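Local coordinates for putative metal binding protein (Coccidioides immitis, PDB 3CVG) that probably binds a metal ion or small ligand with a periplasmic-binding-protein fold, at residues 205-216 / 272-280; 59-67 / 74-85. All coordinates share one frame; numbering follows the deposited sequence.

How the contacts relate
Both contacts lie within one chain with the fold of the periplasmic-binding-protein superfamily, on opposite sides of its centre. Contact 2 closes earlier in the sequence: it joins 59-67 to 74-85, only a short connection apart, and packs a helix beside a strand. Contact 1 joins 205-216 to 272-280, distant in sequence, at the surface. Their centres are 24 Å apart and their nearest atoms about 5 Å apart, without touching, although both reach the same strand system. The bound calcium lies about 7 Å from the side chain of Tyr81 in contact 2 and about 10 Å from Gly206 in contact 1.

Contact 1. Residues 205-216 / 272-280; sequences YGTYLSIPRGLR and KKDGQQLYS
Asp274 OD1 accepts three hydrogen bonds from two arginines. Arg213 NH1 donates at 2.8 Å to the syn lone pair of Asp274 OD1, and Arg213 NH2 adds a weak, bent bond of 2.7 Å to Asp274 OD2, while Arg216 brings both terminal nitrogens end-on to OD1. This salt-bridge network ties the tip of a beta hairpin, turned by a type I' turn from Lys273 to Gln276, to the helix and turn at 205-216 in a periplasmic-binding-protein fold. The guanidinium plane of Arg213 is turned 22° from the carboxylate plane, that of Arg216 81°. Such a concentration of positive charge would be expected to stabilise the carboxylate. NE and NH2 of Arg216 also grip Ile211 O side-on, with the oxygen in the guanidinium plane, which fixes the rotation of the group.

Beside the salt bridges the packing is largely apolar. Leu209 suits the place because both its branches pack: CD1 lies 4.0 Å from Gln276 CB and over one face of the Tyr205 ring, and CD2 lies toward Gln276 CG. The ring of Tyr205 swings toward the hairpin because chi1 (-168°) places CG opposite the backbone nitrogen, and its edge meets two backbone oxygens, with CD2 3.4 Å from Leu278 O. Gly206 suits the helix here because its bare CA admits Leu278 CD1 to 3.3 Å. Near Ser210, one water accepts from Lys273 NZ and donates to Ser210 OG, and Ser210 OG in turn donates to Gly206 O at 2.8 Å.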
# COMPACT_ATOMS: atom_id res chain seq x y z
N TYR A 205 5.99 -4.06 3.05
CA TYR A 205 6.27 -4.86 4.23
C TYR A 205 5.39 -6.09 4.38
O TYR A 205 5.90 -7.18 4.66
CB TYR A 205 6.16 -3.99 5.49
CG TYR A 205 6.71 -4.65 6.74
CD1 TYR A 205 7.95 -5.28 6.73
CD2 TYR A 205 6.00 -4.60 7.94
CE1 TYR A 205 8.48 -5.86 7.88
CE2 TYR A 205 6.52 -5.17 9.11
CZ TYR A 205 7.75 -5.80 9.07
OH TYR A 205 8.25 -6.38 10.21
N GLY A 206 4.08 -5.92 4.20
CA GLY A 206 3.14 -7.02 4.34
C GLY A 206 3.35 -8.17 3.36
O GLY A 206 3.20 -9.34 3.72
N THR A 207 3.69 -7.82 2.13
CA THR A 207 3.95 -8.83 1.10
C THR A 207 5.21 -9.60 1.50
O THR A 207 5.26 -10.82 1.39
CB THR A 207 4.16 -8.15 -0.27
OG1 THR A 207 2.98 -7.43 -0.62
CG2 THR A 207 4.46 -9.20 -1.35
N TYR A 208 6.21 -8.87 1.97
CA TYR A 208 7.47 -9.46 2.42
C TYR A 208 7.22 -10.51 3.51
O TYR A 208 7.80 -11.61 3.48
CB TYR A 208 8.38 -8.36 2.97
CG TYR A 208 9.62 -8.85 3.67
CD1 TYR A 208 10.62 -9.52 2.97
CD2 TYR A 208 9.79 -8.65 5.04
CE1 TYR A 208 11.77 -9.99 3.61
CE2 TYR A 208 10.94 -9.12 5.70
CZ TYR A 208 11.92 -9.78 4.98
OH TYR A 208 13.05 -10.23 5.61
N LEU A 209 6.38 -10.17 4.48
CA LEU A 209 6.08 -11.09 5.57
C LEU A 209 5.22 -12.24 5.11
O LEU A 209 4.99 -13.19 5.86
CB LEU A 209 5.37 -10.34 6.71
CG LEU A 209 6.20 -9.22 7.36
CD1 LEU A 209 5.32 -8.41 8.31
CD2 LEU A 209 7.38 -9.83 8.09
N SER A 210 4.75 -12.18 3.86
CA SER A 210 3.90 -13.23 3.32
C SER A 210 4.67 -14.31 2.56
O SER A 210 4.12 -15.38 2.32
CB SER A 210 2.85 -12.63 2.37
OG SER A 210 1.98 -11.75 3.05
N ILE A 211 5.91 -14.04 2.16
CA ILE A 211 6.65 -15.04 1.40
C ILE A 211 7.44 -15.99 2.31
O ILE A 211 7.75 -15.66 3.45
CB ILE A 211 7.62 -14.38 0.37
CG1 ILE A 211 8.65 -13.52 1.09
CG2 ILE A 211 6.81 -13.54 -0.63
CD1 ILE A 211 9.73 -12.97 0.18
N PRO A 212 7.74 -17.19 1.80
CA PRO A 212 8.49 -18.18 2.59
C PRO A 212 9.77 -17.60 3.19
O PRO A 212 10.44 -16.78 2.57
CB PRO A 212 8.78 -19.27 1.57
CG PRO A 212 7.58 -19.21 0.66
CD PRO A 212 7.42 -17.71 0.46
N ARG A 213 10.11 -18.03 4.41
CA ARG A 213 11.33 -17.54 5.05
C ARG A 213 12.53 -17.84 4.16
O ARG A 213 13.45 -17.03 4.05
CB ARG A 213 11.55 -18.21 6.40
CG ARG A 213 10.54 -17.83 7.45
CD ARG A 213 11.03 -18.21 8.84
NE ARG A 213 9.99 -17.93 9.83
CZ ARG A 213 9.39 -16.76 9.97
NH1 ARG A 213 9.71 -15.75 9.17
NH2 ARG A 213 8.46 -16.60 10.90
N GLY A 214 12.51 -19.01 3.54
CA GLY A 214 13.61 -19.41 2.67
C GLY A 214 13.91 -18.38 1.59
O GLY A 214 15.07 -18.10 1.31
N LEU A 215 12.86 -17.83 0.97
CA LEU A 215 13.06 -16.84 -0.09
C LEU A 215 13.66 -15.54 0.45
O LEU A 215 14.44 -14.89 -0.24
CB LEU A 215 11.74 -16.53 -0.80
CG LEU A 215 11.27 -17.51 -1.88
CD1 LEU A 215 10.08 -16.93 -2.62
CD2 LEU A 215 12.42 -17.77 -2.86
N ARG A 216 13.29 -15.17 1.67
CA ARG A 216 13.80 -13.94 2.26
C ARG A 216 15.31 -14.00 2.42
O ARG A 216 15.98 -12.97 2.50
CB ARG A 216 13.14 -13.69 3.62
CG ARG A 216 11.63 -13.58 3.55
CD ARG A 216 11.03 -13.38 4.94
NE ARG A 216 9.67 -13.92 5.00
CZ ARG A 216 8.87 -13.80 6.06
NH1 ARG A 216 9.29 -13.16 7.14
NH2 ARG A 216 7.65 -14.32 6.03
N LYS A 272 -1.16 -8.38 13.54
CA LYS A 272 0.11 -8.98 13.17
C LYS A 272 0.10 -9.95 12.00
O LYS A 272 -0.93 -10.47 11.60
CB LYS A 272 0.70 -9.70 14.38
CG LYS A 272 1.05 -8.80 15.54
CD LYS A 272 1.85 -9.58 16.56
CE LYS A 272 2.67 -8.67 17.45
NZ LYS A 272 3.64 -9.46 18.26
N LYS A 273 1.30 -10.17 11.46
CA LYS A 273 1.51 -11.11 10.37
C LYS A 273 2.92 -11.65 10.52
O LYS A 273 3.89 -10.90 10.60
CB LYS A 273 1.34 -10.44 9.00
CG LYS A 273 0.27 -11.12 8.16
CD LYS A 273 0.19 -10.56 6.75
CE LYS A 273 -1.19 -10.78 6.16
NZ LYS A 273 -1.62 -12.21 6.19
N ASP A 274 3.02 -12.98 10.57
CA ASP A 274 4.29 -13.65 10.77
C ASP A 274 4.92 -13.16 12.07
O ASP A 274 6.13 -13.01 12.17
CB ASP A 274 5.26 -13.40 9.61
CG ASP A 274 6.35 -14.45 9.55
OD1 ASP A 274 7.42 -14.19 8.96
OD2 ASP A 274 6.12 -15.54 10.09
N GLY A 275 4.07 -12.90 13.06
CA GLY A 275 4.54 -12.44 14.35
C GLY A 275 5.07 -11.02 14.41
O GLY A 275 5.76 -10.66 15.36
N GLN A 276 4.75 -10.20 13.41
CA GLN A 276 5.22 -8.81 13.39
C GLN A 276 4.05 -7.85 13.24
O GLN A 276 3.07 -8.17 12.57
CB GLN A 276 6.17 -8.57 12.21
CG GLN A 276 7.46 -9.38 12.22
CD GLN A 276 8.35 -9.03 13.39
OE1 GLN A 276 8.54 -7.86 13.72
NE2 GLN A 276 8.92 -10.06 14.01
N GLN A 277 4.15 -6.68 13.86
CA GLN A 277 3.09 -5.69 13.71
C GLN A 277 3.17 -5.30 12.25
O GLN A 277 4.23 -4.86 11.78
CB GLN A 277 3.35 -4.46 14.58
CG GLN A 277 2.30 -3.36 14.38
CD GLN A 277 2.54 -2.14 15.25
OE1 GLN A 277 3.58 -1.49 15.16
NE2 GLN A 277 1.58 -1.83 16.11
N LEU A 278 2.08 -5.47 11.52
CA LEU A 278 2.07 -5.16 10.10
C LEU A 278 2.15 -3.67 9.77
O LEU A 278 3.03 -3.24 9.02
CB LEU A 278 0.83 -5.76 9.44
CG LEU A 278 0.65 -5.47 7.95
CD1 LEU A 278 1.91 -5.85 7.19
CD2 LEU A 278 -0.55 -6.24 7.44
N TYR A 279 1.22 -2.90 10.33
CA TYR A 279 1.15 -1.47 10.07
C TYR A 279 1.40 -0.62 11.32
O TYR A 279 1.21 -1.08 12.45
CB TYR A 279 -0.24 -1.09 9.55
CG TYR A 279 -0.73 -1.87 8.36
CD1 TYR A 279 -1.87 -2.67 8.45
CD2 TYR A 279 -0.10 -1.77 7.12
CE1 TYR A 279 -2.37 -3.35 7.34
CE2 TYR A 279 -0.59 -2.45 6.00
CZ TYR A 279 -1.73 -3.23 6.12
OH TYR A 279 -2.24 -3.88 5.02
N SER A 280 1.83 0.62 11.11
CA SER A 280 2.06 1.53 12.22
C SER A 280 0.77 2.33 12.42
O SER A 280 0.04 2.60 11.46
CB SER A 280 3.21 2.49 11.92
OG SER A 280 4.45 1.82 11.92
O HOH W 1 6.62 -4.72 12.58
O HOH W 2 -0.75 -12.79 3.59

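Contact 2. Residues 59-67 / 74-85; sequences YKSDTTVTI and IVDVGITYSPVA
Thr66 CG2 is the bump that fills the hollow above Gly78, touching its CA at 3.4 Å. Glycine suits this place because the methyl occupies the space beside its CA where a side chain would start. With OG1 beside the backbone N (chi1 -68°), CG2 of Thr66 lies opposite that nitrogen and points at the strand, while OG1 turns back toward the start of the helix. That Thr66 OG1 lies 2.7 Å from Ser61 OG, and a water that donates to both Ser61 O and Ile79 O sits beside it.

One turn earlier, Thr63 repeats the same rotamer with a different result. Its CG2 slips between Thr80, Ser82 and Ala85, meeting Thr80 CB at 3.9 Å, and its OG1 accepts a nearly straight bond (166°) from Tyr81 N at 3.2 Å. A threonine suits this position because one branch packs while the other satisfies a backbone N-H where the strand ends. The hydroxyl also lies at the edge of the Tyr81 ring, whose own OH bonds to Ala29 N.

The axes of helix 63-67 and strand 77-80 approach to 8.4 Å and run nearly antiparallel (163°), the helix forming a layer against the sheet in an alpha/beta lobe of the periplasmic-binding-protein type. Thr80 CG2 presses from the strand toward the Thr66 methyl. Further along the helix Ile67 extends CD1 to Ala85 CB, 4.0 Å away, bridging to the next helix, where small alanine leaves space for it.

Near the end of strand 55-60, Tyr59 and Val75 lie alongside one another, pointing opposite ways. Val75 CG1 nestles against Tyr59 CD2 at 3.6 Å, while Ile74 CG2 lies over one face of the same ring.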
# COMPACT_ATOMS: atom_id res chain seq x y z
N TYR A 59 -15.32 -4.22 -0.53
CA TYR A 59 -15.19 -4.24 -1.98
C TYR A 59 -13.72 -4.01 -2.34
O TYR A 59 -13.11 -3.03 -1.91
CB TYR A 59 -16.04 -3.14 -2.61
CG TYR A 59 -17.50 -3.47 -2.68
CD1 TYR A 59 -18.03 -4.14 -3.79
CD2 TYR A 59 -18.37 -3.14 -1.64
CE1 TYR A 59 -19.38 -4.47 -3.85
CE2 TYR A 59 -19.72 -3.47 -1.70
CZ TYR A 59 -20.22 -4.13 -2.80
OH TYR A 59 -21.55 -4.45 -2.85
N LYS A 60 -13.16 -4.93 -3.12
CA LYS A 60 -11.76 -4.84 -3.52
C LYS A 60 -11.58 -3.84 -4.66
O LYS A 60 -12.15 -4.02 -5.74
CB LYS A 60 -11.26 -6.21 -3.96
CG LYS A 60 -9.78 -6.28 -4.27
CD LYS A 60 -9.34 -7.72 -4.50
CE LYS A 60 -7.83 -7.84 -4.60
NZ LYS A 60 -7.39 -9.27 -4.69
N SER A 61 -10.78 -2.81 -4.42
CA SER A 61 -10.54 -1.79 -5.42
C SER A 61 -9.32 -0.93 -5.12
O SER A 61 -9.02 -0.64 -3.96
CB SER A 61 -11.77 -0.89 -5.54
OG SER A 61 -12.14 -0.38 -4.27
N ASP A 62 -8.60 -0.54 -6.18
CA ASP A 62 -7.43 0.31 -5.99
C ASP A 62 -7.96 1.70 -5.65
O ASP A 62 -9.17 1.92 -5.67
CB ASP A 62 -6.55 0.32 -7.25
CG ASP A 62 -7.19 1.04 -8.43
OD1 ASP A 62 -8.33 1.53 -8.30
OD2 ASP A 62 -6.53 1.12 -9.48
N THR A 63 -7.07 2.63 -5.34
CA THR A 63 -7.50 3.98 -4.99
C THR A 63 -8.44 4.65 -6.01
O THR A 63 -9.45 5.23 -5.63
CB THR A 63 -6.30 4.91 -4.75
OG1 THR A 63 -5.58 4.48 -3.59
CG2 THR A 63 -6.76 6.35 -4.53
N THR A 64 -8.11 4.57 -7.29
CA THR A 64 -8.95 5.22 -8.30
C THR A 64 -10.38 4.69 -8.33
O THR A 64 -11.35 5.47 -8.42
CB THR A 64 -8.35 5.06 -9.71
OG1 THR A 64 -7.04 5.65 -9.75
CG2 THR A 64 -9.23 5.74 -10.75
N VAL A 65 -10.52 3.37 -8.23
CA VAL A 65 -11.84 2.74 -8.26
C VAL A 65 -12.61 3.01 -6.98
O VAL A 65 -13.82 3.27 -7.02
CB VAL A 65 -11.72 1.22 -8.47
CG1 VAL A 65 -13.10 0.62 -8.70
CG2 VAL A 65 -10.81 0.94 -9.64
N THR A 66 -11.93 2.93 -5.85
CA THR A 66 -12.56 3.19 -4.56
C THR A 66 -13.25 4.55 -4.62
O THR A 66 -14.41 4.69 -4.24
CB THR A 66 -11.51 3.20 -3.42
OG1 THR A 66 -10.99 1.87 -3.24
CG2 THR A 66 -12.12 3.68 -2.12
N ILE A 67 -12.53 5.55 -5.12
CA ILE A 67 -13.10 6.88 -5.23
C ILE A 67 -14.24 6.87 -6.25
O ILE A 67 -15.22 7.60 -6.09
CB ILE A 67 -12.02 7.90 -5.63
CG1 ILE A 67 -11.01 8.04 -4.49
CG2 ILE A 67 -12.66 9.25 -5.96
CD1 ILE A 67 -9.79 8.88 -4.81
N ILE A 74 -21.30 3.08 -4.61
CA ILE A 74 -21.18 1.63 -4.52
C ILE A 74 -20.70 1.26 -3.12
O ILE A 74 -21.07 0.21 -2.58
CB ILE A 74 -20.19 1.08 -5.56
CG1 ILE A 74 -20.65 1.46 -6.97
CG2 ILE A 74 -20.09 -0.44 -5.42
CD1 ILE A 74 -22.04 0.97 -7.33
N VAL A 75 -19.86 2.11 -2.54
CA VAL A 75 -19.36 1.89 -1.19
C VAL A 75 -19.64 3.14 -0.35
O VAL A 75 -19.93 4.20 -0.90
CB VAL A 75 -17.84 1.60 -1.18
CG1 VAL A 75 -17.55 0.34 -1.97
CG2 VAL A 75 -17.07 2.79 -1.76
N ASP A 76 -19.55 3.00 0.96
CA ASP A 76 -19.80 4.12 1.87
C ASP A 76 -18.51 4.82 2.27
O ASP A 76 -18.47 6.04 2.44
CB ASP A 76 -20.52 3.61 3.12
CG ASP A 76 -21.78 2.85 2.79
OD1 ASP A 76 -22.72 3.47 2.27
OD2 ASP A 76 -21.82 1.63 3.05
N VAL A 77 -17.45 4.04 2.42
CA VAL A 77 -16.16 4.57 2.79
C VAL A 77 -15.08 3.90 1.96
O VAL A 77 -15.34 2.90 1.29
CB VAL A 77 -15.85 4.34 4.28
CG1 VAL A 77 -16.76 5.19 5.14
CG2 VAL A 77 -16.02 2.87 4.63
N GLY A 78 -13.89 4.48 1.99
CA GLY A 78 -12.79 3.91 1.24
C GLY A 78 -11.47 4.23 1.89
O GLY A 78 -11.22 5.36 2.29
N ILE A 79 -10.62 3.22 2.01
CA ILE A 79 -9.31 3.43 2.58
C ILE A 79 -8.43 3.58 1.35
O ILE A 79 -8.30 2.65 0.54
CB ILE A 79 -8.85 2.24 3.44
CG1 ILE A 79 -9.82 2.05 4.61
CG2 ILE A 79 -7.44 2.49 3.96
CD1 ILE A 79 -9.44 0.94 5.56
N THR A 80 -7.86 4.76 1.20
CA THR A 80 -7.04 5.06 0.04
C THR A 80 -5.57 5.31 0.37
O THR A 80 -5.21 5.49 1.54
CB THR A 80 -7.63 6.26 -0.70
OG1 THR A 80 -7.80 7.35 0.21
CG2 THR A 80 -9.00 5.90 -1.26
N TYR A 81 -4.74 5.32 -0.67
CA TYR A 81 -3.31 5.52 -0.51
C TYR A 81 -2.76 6.65 -1.38
O TYR A 81 -1.66 6.53 -1.92
CB TYR A 81 -2.59 4.22 -0.86
CG TYR A 81 -3.12 3.01 -0.13
CD1 TYR A 81 -2.56 2.59 1.07
CD2 TYR A 81 -4.18 2.27 -0.65
CE1 TYR A 81 -3.03 1.46 1.73
CE2 TYR A 81 -4.67 1.14 -0.00
CZ TYR A 81 -4.08 0.74 1.19
OH TYR A 81 -4.54 -0.39 1.82
N SER A 82 -3.52 7.73 -1.53
CA SER A 82 -3.05 8.85 -2.33
C SER A 82 -3.59 10.19 -1.81
O SER A 82 -4.70 10.59 -2.16
CB SER A 82 -3.46 8.66 -3.80
OG SER A 82 -3.05 9.78 -4.58
N PRO A 83 -2.81 10.89 -0.97
CA PRO A 83 -3.25 12.18 -0.43
C PRO A 83 -3.76 13.17 -1.48
O PRO A 83 -4.75 13.88 -1.25
CB PRO A 83 -1.99 12.68 0.28
CG PRO A 83 -1.41 11.42 0.83
CD PRO A 83 -1.55 10.45 -0.35
N VAL A 84 -3.11 13.22 -2.64
CA VAL A 84 -3.56 14.15 -3.68
C VAL A 84 -4.91 13.76 -4.26
O VAL A 84 -5.78 14.61 -4.45
CB VAL A 84 -2.54 14.26 -4.85
CG1 VAL A 84 -3.11 15.16 -5.95
CG2 VAL A 84 -1.23 14.82 -4.35
N ALA A 85 -5.08 12.47 -4.55
CA ALA A 85 -6.32 11.98 -5.11
C ALA A 85 -7.43 12.18 -4.09
O ALA A 85 -8.58 12.47 -4.44
CB ALA A 85 -6.19 10.49 -5.48
O HOH W 3 -8.22 1.65 -2.10